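Local coordinates for protein beta-1,4-galactanase (Humicola insolens, PDB 1HJQ) that hydrolyses the beta-1,4-galactosidic linkages of type I arabinogalactans as a family 53 glycoside hydrolase of clan GH-A, at residues N104-L109 and A154-S159; Q92-G97 and G139-L144. All coordinates share one frame; numbering follows the deposited sequence.

Contact 1: residues N104-L109 and A154-S159; sequences NLAWKL and ARLLHS. With NAG (2-acetamido-2-deoxy-beta-D-glucopyranose), chain B.
Ala-106 and Leu-156 mark the nearest approach of two helices that run in roughly the same direction, their short axes 8.4 Å apart at closest approach and crossing at -28°, with 5.0 Å between the two CA atoms. Ala-106 points its CB at the other helix, and its small side chain is consistent with so close an approach. Leu-156 extends across the interface, and its CD2 methyl rests against the helix 104-109 backbone, 3.6 Å from Ala-106 CA, while also lying 3.9 Å from Leu-105 CG. With its CG anti to the backbone N (chi1 -175°), Leu-109 reaches over to the second helix and sets CD2 against the carbonyl of Leu-156, 4.1 Å from Leu-156 CB. Farther along helix 154-159, Ser-159 approaches with OG 3.5 Å from Ala-106 CB. That hydroxyl turns back to its own helix in a weak hydrogen bond to Arg-155 O. Trp-107 points away, one face of its indole covered by the glycan sugar, whose N2 lies 3.5 Å from Trp-107 CD2. Helices 102-123 and 150-165, neighbours on the outside of the TIM barrel, are thus held here by apolar side chains packed on each other and on backbone, rather than by polar bonds across the interface.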
# COMPACT_ATOMS: atom_id res chain seq x y z
N ASN A 104 -23.37 -14.47 -0.60
CA ASN A 104 -23.77 -13.22 0.02
C ASN A 104 -22.57 -12.36 0.41
O ASN A 104 -22.60 -11.15 0.23
CB ASN A 104 -24.64 -13.48 1.25
CG ASN A 104 -26.10 -13.73 0.88
OD1 ASN A 104 -26.68 -13.01 0.05
ND2 ASN A 104 -26.69 -14.75 1.49
N LEU A 105 -21.52 -12.98 0.93
CA LEU A 105 -20.32 -12.24 1.31
C LEU A 105 -19.75 -11.54 0.09
O LEU A 105 -19.41 -10.35 0.13
CB LEU A 105 -19.27 -13.18 1.90
CG LEU A 105 -17.94 -12.50 2.27
CD1 LEU A 105 -18.19 -11.40 3.28
CD2 LEU A 105 -16.98 -13.53 2.82
N ALA A 106 -19.65 -12.29 -1.01
CA ALA A 106 -19.13 -11.76 -2.26
C ALA A 106 -20.01 -10.61 -2.74
O ALA A 106 -19.52 -9.58 -3.20
CB ALA A 106 -19.08 -12.87 -3.32
N TRP A 107 -21.32 -10.79 -2.62
CA TRP A 107 -22.29 -9.78 -3.02
C TRP A 107 -22.03 -8.52 -2.20
O TRP A 107 -21.98 -7.40 -2.74
CB TRP A 107 -23.69 -10.30 -2.76
CG TRP A 107 -24.76 -9.62 -3.54
CD1 TRP A 107 -24.59 -8.71 -4.55
CD2 TRP A 107 -26.17 -9.83 -3.42
NE1 TRP A 107 -25.81 -8.34 -5.06
CE2 TRP A 107 -26.79 -9.01 -4.39
CE3 TRP A 107 -26.96 -10.63 -2.58
CZ2 TRP A 107 -28.19 -8.98 -4.55
CZ3 TRP A 107 -28.34 -10.59 -2.74
CH2 TRP A 107 -28.94 -9.77 -3.72
N LYS A 108 -21.85 -8.72 -0.90
CA LYS A 108 -21.59 -7.63 0.03
C LYS A 108 -20.29 -6.92 -0.35
O LYS A 108 -20.25 -5.69 -0.43
CB LYS A 108 -21.47 -8.17 1.46
CG LYS A 108 -22.34 -7.44 2.48
CD LYS A 108 -22.06 -5.95 2.51
CE LYS A 108 -23.03 -5.24 3.42
NZ LYS A 108 -22.93 -3.76 3.28
N LEU A 109 -19.24 -7.69 -0.58
CA LEU A 109 -17.96 -7.11 -0.96
C LEU A 109 -18.16 -6.25 -2.20
O LEU A 109 -17.54 -5.20 -2.35
CB LEU A 109 -16.93 -8.20 -1.23
CG LEU A 109 -15.54 -7.66 -1.53
CD1 LEU A 109 -14.99 -6.97 -0.28
CD2 LEU A 109 -14.62 -8.79 -1.97
N ALA A 154 -10.86 -16.35 -5.18
CA ALA A 154 -10.99 -15.85 -6.54
C ALA A 154 -12.40 -15.32 -6.72
O ALA A 154 -12.65 -14.35 -7.45
CB ALA A 154 -10.73 -16.98 -7.54
N ARG A 155 -13.32 -15.96 -6.02
CA ARG A 155 -14.73 -15.62 -6.03
C ARG A 155 -14.89 -14.22 -5.42
O ARG A 155 -15.53 -13.33 -5.99
CB ARG A 155 -15.47 -16.68 -5.21
CG ARG A 155 -16.96 -16.66 -5.29
CD ARG A 155 -17.49 -17.00 -6.67
NE ARG A 155 -18.91 -16.67 -6.66
CZ ARG A 155 -19.85 -17.43 -6.11
NH1 ARG A 155 -19.52 -18.59 -5.55
NH2 ARG A 155 -21.10 -17.00 -6.07
N LEU A 156 -14.27 -14.01 -4.27
CA LEU A 156 -14.36 -12.72 -3.61
C LEU A 156 -13.70 -11.60 -4.40
O LEU A 156 -14.27 -10.52 -4.55
CB LEU A 156 -13.73 -12.81 -2.21
CG LEU A 156 -14.63 -13.54 -1.21
CD1 LEU A 156 -13.92 -13.70 0.11
CD2 LEU A 156 -15.93 -12.76 -1.04
N LEU A 157 -12.50 -11.85 -4.91
CA LEU A 157 -11.80 -10.83 -5.66
C LEU A 157 -12.53 -10.44 -6.93
O LEU A 157 -12.61 -9.26 -7.27
CB LEU A 157 -10.37 -11.29 -5.96
CG LEU A 157 -9.58 -11.64 -4.69
CD1 LEU A 157 -8.19 -12.16 -5.07
CD2 LEU A 157 -9.48 -10.42 -3.79
N HIS A 158 -13.09 -11.42 -7.63
CA HIS A 158 -13.82 -11.12 -8.85
C HIS A 158 -14.92 -10.10 -8.56
O HIS A 158 -15.05 -9.09 -9.26
CB HIS A 158 -14.45 -12.39 -9.43
CG HIS A 158 -15.31 -12.13 -10.63
ND1 HIS A 158 -14.79 -11.76 -11.86
CD2 HIS A 158 -16.65 -12.11 -10.77
CE1 HIS A 158 -15.78 -11.53 -12.70
NE2 HIS A 158 -16.92 -11.73 -12.07
N SER A 159 -15.71 -10.37 -7.52
CA SER A 159 -16.79 -9.47 -7.14
C SER A 159 -16.27 -8.08 -6.80
O SER A 159 -16.86 -7.07 -7.21
CB SER A 159 -17.53 -10.04 -5.93
OG SER A 159 -18.15 -11.27 -6.24
C1 NAG B . -26.30 -5.82 -2.28
C2 NAG B . -27.05 -6.50 -1.12
C3 NAG B . -28.44 -6.97 -1.60
C4 NAG B . -29.20 -5.80 -2.23
C5 NAG B . -28.35 -5.21 -3.35
C6 NAG B . -29.01 -4.06 -4.09
C7 NAG B . -26.04 -7.80 0.64
C8 NAG B . -26.18 -9.21 1.20
N2 NAG B . -26.27 -7.63 -0.66
O3 NAG B . -29.17 -7.49 -0.50
O4 NAG B . -30.45 -6.24 -2.74
O5 NAG B . -27.09 -4.74 -2.82
O6 NAG B . -28.36 -2.83 -3.82
O7 NAG B . -25.74 -6.87 1.39

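Contact 2: residues Q92-G97 and G139-L144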
# COMPACT_ATOMS: atom_id res chain seq x y z
N GLN A 92 -7.45 -10.88 8.88
CA GLN A 92 -8.35 -10.51 7.79
C GLN A 92 -9.75 -10.69 8.36
O GLN A 92 -10.52 -11.55 7.93
CB GLN A 92 -8.14 -11.43 6.58
CG GLN A 92 -6.80 -11.25 5.85
CD GLN A 92 -6.68 -9.92 5.10
OE1 GLN A 92 -7.64 -9.45 4.47
NE2 GLN A 92 -5.50 -9.32 5.16
N THR A 93 -10.07 -9.86 9.35
CA THR A 93 -11.35 -9.92 10.04
C THR A 93 -12.51 -9.32 9.27
O THR A 93 -12.58 -8.11 9.06
CB THR A 93 -11.27 -9.21 11.39
OG1 THR A 93 -10.10 -9.68 12.09
CG2 THR A 93 -12.52 -9.50 12.22
N THR A 94 -13.44 -10.19 8.87
CA THR A 94 -14.62 -9.76 8.15
C THR A 94 -15.37 -8.75 9.01
O THR A 94 -15.49 -8.94 10.22
CB THR A 94 -15.56 -10.96 7.87
OG1 THR A 94 -14.88 -11.91 7.04
CG2 THR A 94 -16.82 -10.50 7.18
N PRO A 95 -15.86 -7.66 8.40
CA PRO A 95 -16.60 -6.62 9.14
C PRO A 95 -17.79 -7.24 9.86
O PRO A 95 -18.53 -8.02 9.27
CB PRO A 95 -17.04 -5.66 8.04
CG PRO A 95 -15.97 -5.81 7.00
CD PRO A 95 -15.74 -7.30 6.98
N ALA A 96 -17.98 -6.89 11.13
CA ALA A 96 -19.12 -7.44 11.87
C ALA A 96 -20.37 -7.12 11.06
O ALA A 96 -20.49 -6.02 10.53
CB ALA A 96 -19.22 -6.82 13.25
N GLY A 97 -21.28 -8.08 10.96
CA GLY A 97 -22.50 -7.86 10.21
C GLY A 97 -22.51 -8.45 8.81
O GLY A 97 -23.57 -8.81 8.30
N GLY A 139 -5.07 -14.77 2.20
CA GLY A 139 -6.46 -14.53 1.87
C GLY A 139 -7.04 -13.30 2.55
O GLY A 139 -6.32 -12.51 3.15
N LEU A 140 -8.36 -13.16 2.46
CA LEU A 140 -9.07 -12.03 3.05
C LEU A 140 -10.44 -12.48 3.54
O LEU A 140 -10.85 -13.61 3.27
CB LEU A 140 -9.26 -10.91 2.02
CG LEU A 140 -10.24 -11.17 0.88
CD1 LEU A 140 -10.49 -9.87 0.13
CD2 LEU A 140 -9.70 -12.22 -0.07
N LEU A 141 -11.13 -11.59 4.25
CA LEU A 141 -12.47 -11.87 4.76
C LEU A 141 -12.63 -13.26 5.38
O LEU A 141 -13.47 -14.05 4.94
CB LEU A 141 -13.48 -11.66 3.64
CG LEU A 141 -13.60 -10.19 3.23
CD1 LEU A 141 -14.45 -10.03 1.98
CD2 LEU A 141 -14.19 -9.40 4.40
N TRP A 142 -11.83 -13.55 6.40
CA TRP A 142 -11.88 -14.84 7.07
C TRP A 142 -13.21 -15.02 7.78
O TRP A 142 -13.80 -14.05 8.25
CB TRP A 142 -10.74 -14.95 8.08
CG TRP A 142 -9.38 -14.87 7.47
CD1 TRP A 142 -9.08 -14.85 6.13
CD2 TRP A 142 -8.14 -14.82 8.16
NE1 TRP A 142 -7.72 -14.79 5.95
CE2 TRP A 142 -7.12 -14.77 7.18
CE3 TRP A 142 -7.78 -14.80 9.51
CZ2 TRP A 142 -5.76 -14.72 7.52
CZ3 TRP A 142 -6.44 -14.75 9.84
CH2 TRP A 142 -5.44 -14.71 8.85
N PRO A 143 -13.67 -16.27 7.92
CA PRO A 143 -13.06 -17.54 7.51
C PRO A 143 -13.12 -17.90 6.03
O PRO A 143 -12.20 -18.52 5.50
CB PRO A 143 -13.83 -18.58 8.34
CG PRO A 143 -14.48 -17.80 9.42
CD PRO A 143 -14.86 -16.52 8.74
N LEU A 144 -14.22 -17.53 5.36
CA LEU A 144 -14.40 -17.85 3.95
C LEU A 144 -13.20 -17.62 3.04
O LEU A 144 -12.76 -18.54 2.35
CB LEU A 144 -15.61 -17.10 3.40
CG LEU A 144 -16.94 -17.46 4.08
CD1 LEU A 144 -18.04 -16.55 3.57
CD2 LEU A 144 -17.29 -18.92 3.80
O HOH W 1 -10.24 -8.98 5.02
O HOH W 2 -13.45 -12.45 10.74
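Gln-92 and Thr-94 meet Leu-141 and Trp-142 in a buried loop-to-loop contact of the TIM barrel, between the segments that follow strands 75-80 and 129-132 on the catalytic side. The backbones are tied by Trp-142 N, which donates to Gln-92 O at 2.8 Å, nearly in line with the carbonyl. Gln-92 CB sits over one face of the indole, a CH-pi contact 3.4 Å from the centroid of the five-membered ring of Trp-142 and only 8° off its normal. Beyond CB the chain bends at chi2 (-69°), carrying the amide past Gly-139 and Leu-140. Gln-92 NE2 donates to Asp-88 O and Asn-134 O, while a water donates to OE1 and accepts from Leu-141 N. Together these bonds would fix the rotation of the amide about 5 Å, side chain to side chain, from Glu-135, the probable proton donor. The indole NE1 is engaged by Gln-138 O. Leu-141 packs its CD2 methyl against Pro-95 CD at 3.7 Å. A second water spans Thr-94 N and Trp-142 O, so that this carbonyl receives two hydrogen bonds: the other comes from Thr-94 OG1, 2.7 Å from Trp-142 O and 43° out of the carbonyl plane.

Overall arrangement
Along the chain the segments alternate, 92-97, 104-109, 139-144, 154-159, since the third and fourth barrel strands, 75-80 and 129-132, are each followed by a loop and then a helix. Contact 2 joins the two loops and contact 1 the two helices, 102-123 and 150-165; their centres are 11 Å apart. Leucines link them: Leu-109 CD1 meets Leu-141 CD1 at 3.8 Å, Leu-105 also packs on Leu-141 and Leu-144, and Leu-157 touches Leu-140. Adjacent beta-alpha units of the barrel therefore pair in two places, once between the helices, one of which carries the glycan-covered Trp-107 on its other side, and once between the loops beside the probable proton donor Glu-135.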